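Local coordinates for phenolpthiocerol synthesis type-I polyketide synthase ppsA (Mycobacterium bovis, PDB 7AKC), which probably takes part in building the lipid core of phthiocerols and phenolphthiocerols, its acyltransferase domain, the part present here, serving the selection of extender units, at residues L94-W98 against I289-A293. Residues are numbered along the deposited sequence.
Sequences LTELW and IEISA
Buried apolar packing of helix 79-100 against the end of strand 287-290, an inner strand of the five-stranded parallel sheet, flanked by strands 23-27 and 315-317. Residues 94-98 form one regular helical turn (Trp98 N to Leu94 O, 3.0 Å); residues 289-290 are extended and 291-293 leave the strand as a loop. Leu94 and Ile291 face each other, CA to CA 6.6 Å. Leu94, Trp98, Ile289 and Ile291 point toward the opposing segment. Leu94 CB meets Ile291 CG2 at 3.7 Å, and Leu94 CD1 reaches Ser292 O at 3.8 Å. Trp98 (chi1 -88°, chi2 110°) lays its indole along the isoleucines: Ile289 CD1 sits over the six-membered ring, 4.2 Å from its centroid, a CH-pi contact, while Trp98 CD1 lies 3.6 Å from Ile291 CD1. Trp98 NE1 hydrogen-bonds Thr319, and Thr95 OG1 pairs with Gln91 and Tyr27. Glu290 points away, its OE2 accepting from Ser292 OG (2.8 Å). Such helix-on-sheet packing is characteristic of the parallel alpha/beta core of acyltransferase domains.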
loop_
_atom_site.group_PDB
_atom_site.type_symbol
_atom_site.label_atom_id
_atom_site.label_comp_id
_atom_site.label_asym_id
_atom_site.label_seq_id
_atom_site.Cartn_x
_atom_site.Cartn_y
_atom_site.Cartn_z
ATOM N N LEU A 94 7.716 -15.681 1.277
ATOM C CA LEU A 94 6.935 -16.107 0.116
ATOM C C LEU A 94 7.646 -15.669 -1.161
ATOM O O LEU A 94 7.677 -16.442 -2.115
ATOM C CB LEU A 94 5.505 -15.553 0.113
ATOM C CG LEU A 94 4.513 -16.152 1.100
ATOM C CD1 LEU A 94 3.215 -15.333 1.120
ATOM C CD2 LEU A 94 4.242 -17.607 0.813
ATOM N N THR A 95 8.280 -14.472 -1.163
ATOM C CA THR A 95 9.052 -13.979 -2.303
ATOM C C THR A 95 10.175 -14.966 -2.659
ATOM O O THR A 95 10.377 -15.241 -3.837
ATOM C CB THR A 95 9.657 -12.606 -2.007
ATOM O OG1 THR A 95 8.608 -11.685 -1.720
ATOM C CG2 THR A 95 10.495 -12.071 -3.173
ATOM N N GLU A 96 10.887 -15.511 -1.651
ATOM C CA GLU A 96 11.968 -16.465 -1.932
ATOM C C GLU A 96 11.445 -17.839 -2.382
ATOM O O GLU A 96 12.123 -18.532 -3.147
ATOM C CB GLU A 96 12.949 -16.572 -0.754
ATOM C CG GLU A 96 13.984 -15.457 -0.768
ATOM C CD GLU A 96 14.780 -15.292 0.510
ATOM O OE1 GLU A 96 15.534 -16.224 0.874
ATOM O OE2 GLU A 96 14.659 -14.217 1.142
ATOM N N LEU A 97 10.226 -18.210 -1.946
ATOM C CA LEU A 97 9.580 -19.444 -2.372
ATOM C C LEU A 97 9.269 -19.353 -3.862
ATOM O O LEU A 97 9.502 -20.324 -4.573
ATOM C CB LEU A 97 8.290 -19.706 -1.582
ATOM C CG LEU A 97 7.502 -20.957 -1.992
ATOM C CD1 LEU A 97 8.338 -22.218 -1.872
ATOM C CD2 LEU A 97 6.215 -21.068 -1.209
ATOM N N TRP A 98 8.776 -18.178 -4.342
ATOM C CA TRP A 98 8.476 -17.967 -5.762
ATOM C C TRP A 98 9.751 -18.141 -6.590
ATOM O O TRP A 98 9.741 -18.868 -7.578
ATOM C CB TRP A 98 7.863 -16.566 -6.011
ATOM C CG TRP A 98 6.369 -16.491 -5.885
ATOM C CD1 TRP A 98 5.660 -15.875 -4.897
ATOM C CD2 TRP A 98 5.402 -16.991 -6.819
ATOM N NE1 TRP A 98 4.312 -15.976 -5.147
ATOM C CE2 TRP A 98 4.126 -16.655 -6.323
ATOM C CE3 TRP A 98 5.489 -17.709 -8.019
ATOM C CZ2 TRP A 98 2.952 -17.013 -6.982
ATOM C CZ3 TRP A 98 4.324 -18.046 -8.679
ATOM C CH2 TRP A 98 3.075 -17.694 -8.164
ATOM N N ILE A 289 1.691 -10.397 -9.519
ATOM C CA ILE A 289 1.558 -11.392 -8.485
ATOM C C ILE A 289 1.544 -10.706 -7.152
ATOM O O ILE A 289 2.529 -10.091 -6.778
ATOM C CB ILE A 289 2.683 -12.452 -8.562
ATOM C CG1 ILE A 289 2.815 -13.027 -9.989
ATOM C CG2 ILE A 289 2.452 -13.550 -7.517
ATOM C CD1 ILE A 289 3.969 -14.067 -10.180
ATOM N N GLU A 290 0.446 -10.815 -6.434
ATOM C CA GLU A 290 0.341 -10.258 -5.087
ATOM C C GLU A 290 1.039 -11.256 -4.165
ATOM O O GLU A 290 0.705 -12.438 -4.199
ATOM C CB GLU A 290 -1.129 -10.126 -4.696
ATOM C CG GLU A 290 -1.294 -9.580 -3.285
ATOM C CD GLU A 290 -2.728 -9.367 -2.849
ATOM O OE1 GLU A 290 -3.572 -9.046 -3.713
ATOM O OE2 GLU A 290 -3.017 -9.544 -1.641
ATOM N N ILE A 291 2.034 -10.811 -3.392
ATOM C CA ILE A 291 2.778 -11.693 -2.493
ATOM C C ILE A 291 2.149 -11.613 -1.124
ATOM O O ILE A 291 2.559 -10.792 -0.298
ATOM C CB ILE A 291 4.292 -11.352 -2.474
ATOM C CG1 ILE A 291 4.849 -11.159 -3.914
ATOM C CG2 ILE A 291 5.077 -12.417 -1.724
ATOM C CD1 ILE A 291 4.660 -12.372 -4.825
ATOM N N SER A 292 1.100 -12.406 -0.900
ATOM C CA SER A 292 0.360 -12.347 0.356
ATOM C C SER A 292 -0.246 -13.703 0.739
ATOM O O SER A 292 -0.309 -14.606 -0.089
ATOM C CB SER A 292 -0.769 -11.332 0.229
ATOM O OG SER A 292 -1.712 -11.800 -0.721
ATOM N N ALA A 293 -0.774 -13.801 1.960
ATOM C CA ALA A 293 -1.436 -15.010 2.447
ATOM C C ALA A 293 -2.880 -15.152 1.901
ATOM O O ALA A 293 -3.465 -16.214 2.059
ATOM C CB ALA A 293 -1.447 -15.018 3.972
#